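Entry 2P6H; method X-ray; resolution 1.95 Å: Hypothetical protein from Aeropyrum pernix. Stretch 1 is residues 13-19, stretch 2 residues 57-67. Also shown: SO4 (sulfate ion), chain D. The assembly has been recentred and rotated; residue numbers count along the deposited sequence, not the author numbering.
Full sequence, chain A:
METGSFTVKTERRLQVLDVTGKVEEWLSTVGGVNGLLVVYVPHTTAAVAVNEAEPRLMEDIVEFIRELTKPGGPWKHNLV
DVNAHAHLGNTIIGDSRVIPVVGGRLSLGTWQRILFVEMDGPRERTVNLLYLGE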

# COMPACT_ATOMS: atom_id res chain seq x y z
N ARG A 13 -21.27 9.86 -1.77
CA ARG A 13 -20.64 9.31 -0.58
C ARG A 13 -19.46 8.44 -0.99
O ARG A 13 -18.35 8.58 -0.50
CB ARG A 13 -21.67 8.49 0.20
CG ARG A 13 -21.13 8.06 1.57
CD ARG A 13 -22.10 7.14 2.33
NE ARG A 13 -21.78 7.15 3.76
CZ ARG A 13 -22.57 6.42 4.58
NH1 ARG A 13 -23.54 5.67 4.10
NH2 ARG A 13 -22.40 6.53 5.91
N LEU A 14 -19.71 7.50 -1.89
CA LEU A 14 -18.63 6.61 -2.39
C LEU A 14 -18.50 6.89 -3.86
O LEU A 14 -19.46 6.88 -4.61
CB LEU A 14 -18.83 5.04 -2.15
CG LEU A 14 -18.77 4.66 -0.67
CD1 LEU A 14 -20.08 4.95 0.06
CD2 LEU A 14 -18.48 3.18 -0.45
N GLN A 15 -17.27 7.15 -4.29
CA GLN A 15 -17.05 7.44 -5.69
C GLN A 15 -15.59 7.29 -6.05
O GLN A 15 -14.71 7.65 -5.28
CB GLN A 15 -17.57 8.85 -6.00
CG GLN A 15 -17.11 9.47 -7.31
CD GLN A 15 -17.68 10.87 -7.55
OE1 GLN A 15 -17.81 11.66 -6.62
NE2 GLN A 15 -17.99 11.18 -8.80
N VAL A 16 -15.33 6.73 -7.23
CA VAL A 16 -13.97 6.56 -7.71
C VAL A 16 -13.79 7.53 -8.87
O VAL A 16 -14.63 7.55 -9.78
CB VAL A 16 -13.73 5.12 -8.20
CG1 VAL A 16 -12.34 5.02 -8.82
CG2 VAL A 16 -13.88 4.14 -7.05
N LEU A 17 -12.72 8.31 -8.83
CA LEU A 17 -12.44 9.30 -9.87
C LEU A 17 -11.05 9.10 -10.46
O LEU A 17 -10.10 8.86 -9.72
CB LEU A 17 -12.51 10.72 -9.31
CG LEU A 17 -13.79 11.14 -8.59
CD1 LEU A 17 -13.72 12.60 -8.19
CD2 LEU A 17 -14.95 10.93 -9.53
N ASP A 18 -10.94 9.20 -11.78
CA ASP A 18 -9.66 9.10 -12.50
C ASP A 18 -9.02 10.49 -12.52
O ASP A 18 -9.49 11.40 -13.22
CB ASP A 18 -9.89 8.64 -13.94
CG ASP A 18 -8.59 8.49 -14.73
OD1 ASP A 18 -7.51 8.91 -14.24
OD2 ASP A 18 -8.66 7.95 -15.85
N VAL A 19 -7.94 10.66 -11.76
CA VAL A 19 -7.26 11.97 -11.70
C VAL A 19 -5.89 11.94 -12.39
O VAL A 19 -5.05 12.80 -12.20
CB VAL A 19 -7.11 12.43 -10.23
CG1 VAL A 19 -8.48 12.58 -9.58
CG2 VAL A 19 -6.29 11.42 -9.45
N LEU A 57 -16.12 -1.16 -13.94
CA LEU A 57 -15.17 -1.55 -12.89
C LEU A 57 -15.17 -0.56 -11.74
O LEU A 57 -15.07 -0.91 -10.58
CB LEU A 57 -13.75 -1.65 -13.49
CG LEU A 57 -12.65 -1.97 -12.44
CD1 LEU A 57 -12.89 -3.30 -11.74
CD2 LEU A 57 -11.25 -2.04 -13.05
N MET A 58 -15.27 0.72 -12.08
CA MET A 58 -15.24 1.76 -11.07
C MET A 58 -16.46 1.67 -10.17
O MET A 58 -16.40 2.01 -8.99
CB MET A 58 -15.14 3.12 -11.75
CG MET A 58 -13.78 3.32 -12.41
SD MET A 58 -13.71 4.69 -13.56
CE MET A 58 -13.92 6.09 -12.44
N GLU A 59 -17.57 1.20 -10.73
CA GLU A 59 -18.79 0.96 -9.96
C GLU A 59 -18.54 -0.21 -9.06
O GLU A 59 -18.92 -0.23 -7.90
CB GLU A 59 -20.00 0.62 -10.87
CG GLU A 59 -20.73 1.88 -11.33
CD GLU A 59 -21.99 1.49 -12.07
OE1 GLU A 59 -23.02 1.31 -11.41
OE2 GLU A 59 -21.94 1.36 -13.28
N ASP A 60 -17.90 -1.24 -9.62
CA ASP A 60 -17.63 -2.45 -8.85
C ASP A 60 -16.73 -2.17 -7.64
O ASP A 60 -16.86 -2.75 -6.58
CB ASP A 60 -16.92 -3.48 -9.73
CG ASP A 60 -17.87 -4.09 -10.77
OD1 ASP A 60 -19.08 -4.08 -10.55
OD2 ASP A 60 -17.36 -4.60 -11.76
N ILE A 61 -15.76 -1.25 -7.86
CA ILE A 61 -14.87 -0.93 -6.76
C ILE A 61 -15.63 -0.33 -5.59
O ILE A 61 -15.41 -0.65 -4.43
CB ILE A 61 -13.85 0.05 -7.31
CG1 ILE A 61 -12.90 -0.73 -8.24
CG2 ILE A 61 -13.06 0.65 -6.12
CD1 ILE A 61 -11.74 0.05 -8.87
N VAL A 62 -16.58 0.57 -5.90
CA VAL A 62 -17.37 1.11 -4.83
C VAL A 62 -18.20 0.05 -4.13
O VAL A 62 -18.30 0.00 -2.91
CB VAL A 62 -18.31 2.08 -5.48
CG1 VAL A 62 -19.50 2.36 -4.55
CG2 VAL A 62 -17.59 3.39 -5.77
N GLU A 63 -18.83 -0.84 -4.91
CA GLU A 63 -19.62 -1.89 -4.29
C GLU A 63 -18.75 -2.85 -3.46
O GLU A 63 -19.16 -3.32 -2.40
CB GLU A 63 -20.37 -2.66 -5.37
CG GLU A 63 -21.17 -3.84 -4.81
CD GLU A 63 -22.29 -3.37 -3.90
OE1 GLU A 63 -22.68 -2.19 -3.97
OE2 GLU A 63 -22.79 -4.20 -3.14
N PHE A 64 -17.55 -3.13 -3.95
CA PHE A 64 -16.61 -4.00 -3.25
C PHE A 64 -16.29 -3.40 -1.89
O PHE A 64 -16.30 -4.05 -0.86
CB PHE A 64 -15.34 -4.13 -4.12
CG PHE A 64 -14.21 -4.89 -3.44
CD1 PHE A 64 -14.37 -6.22 -3.08
CD2 PHE A 64 -12.99 -4.26 -3.26
CE1 PHE A 64 -13.29 -6.92 -2.53
CE2 PHE A 64 -11.91 -4.97 -2.71
CZ PHE A 64 -12.06 -6.30 -2.34
N ILE A 65 -16.00 -2.08 -1.93
CA ILE A 65 -15.69 -1.34 -0.71
C ILE A 65 -16.89 -1.32 0.24
O ILE A 65 -16.78 -1.54 1.44
CB ILE A 65 -15.23 0.08 -1.11
CG1 ILE A 65 -13.80 0.05 -1.67
CG2 ILE A 65 -15.23 1.00 0.12
CD1 ILE A 65 -13.47 1.31 -2.48
N ARG A 66 -18.09 -1.06 -0.33
CA ARG A 66 -19.29 -1.03 0.49
C ARG A 66 -19.48 -2.34 1.24
O ARG A 66 -19.78 -2.37 2.43
CB ARG A 66 -20.49 -0.77 -0.43
CG ARG A 66 -21.73 -0.33 0.34
CD ARG A 66 -23.00 -0.47 -0.50
NE ARG A 66 -22.86 0.26 -1.76
CZ ARG A 66 -22.97 1.60 -1.70
NH1 ARG A 66 -23.20 2.21 -0.55
NH2 ARG A 66 -22.85 2.32 -2.82
N GLU A 67 -19.29 -3.45 0.54
CA GLU A 67 -19.42 -4.80 1.09
C GLU A 67 -18.45 -5.06 2.27
O GLU A 67 -18.82 -5.63 3.29
CB GLU A 67 -19.16 -5.81 -0.03
CG GLU A 67 -20.45 -6.21 -0.77
CD GLU A 67 -20.11 -6.90 -2.07
OE1 GLU A 67 -19.11 -7.62 -2.11
OE2 GLU A 67 -20.83 -6.72 -3.04
S SO4 D . -23.60 5.81 -1.72
O1 SO4 D . -24.05 4.98 -2.88
O2 SO4 D . -22.51 6.73 -2.19
O3 SO4 D . -24.76 6.61 -1.20
O4 SO4 D . -23.11 4.92 -0.63
O HOH W 1 -17.40 4.87 -8.90

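Strand 15-18 lies across helix 57-67, their axes 7.7 Å apart at closest approach and their N-to-C directions 142° apart, so the two run roughly antiparallel. Leu14, just before the strand, sits level with Val62 (CA to CA 6.1 Å), and Val16 sits level with Met58 (CA to CA 6.0 Å), a step of two residues matched to one helical turn. Strand alternation turns Leu14 and Val16 toward the helix and Gln15 and Leu17 away; the helix answers with Met58, Ile61, Val62 and Ile65.

Val16 is the central bump. Its CG2 enters a hollow between Ile61 and Val62, 3.7 Å from Ile61 CG2 and 4.0 Å from Val62 CG2, while its CG1 lies 4.1 Å from Met58 CE. The Met58 side chain (m, t, p) curls up to the strand backbone, bringing CE to 3.1 Å from Val16 O, a tight contact but not a hydrogen bond. Val62 is the bump in return: its CG1 packs 3.7 Å from Leu14 CB, while its CG2 sits between Leu14 and Val16, 4.2 Å from Leu14 CB and 4.0 Å from Val16 CG2. Leu14 extends further along the helix, with CD2 4.0 Å from Ile65 CG2.

No direct hydrogen bond joins the stretches; polar links are mediated. Water 1 accepts from Val16 N (3.2 Å) and donates to Met58 O (3.0 Å). At the other end a sulfate, probably from the crystallisation liquor, accepts from Leu14 N through O2 (2.9 Å) and from Arg66 NH1 through O4 (2.7 Å) and NH2 through O1 (2.9 Å), its negative charge suiting the guanidinium. Arg66 CB points sideways, but the chain's end swings nearer, leaving NH1 4.2 Å from Leu14 CD1; a weak hydrogen bond within a salt bridge, NE to Glu63 OE1 (3.3 Å), also holds the guanidinium.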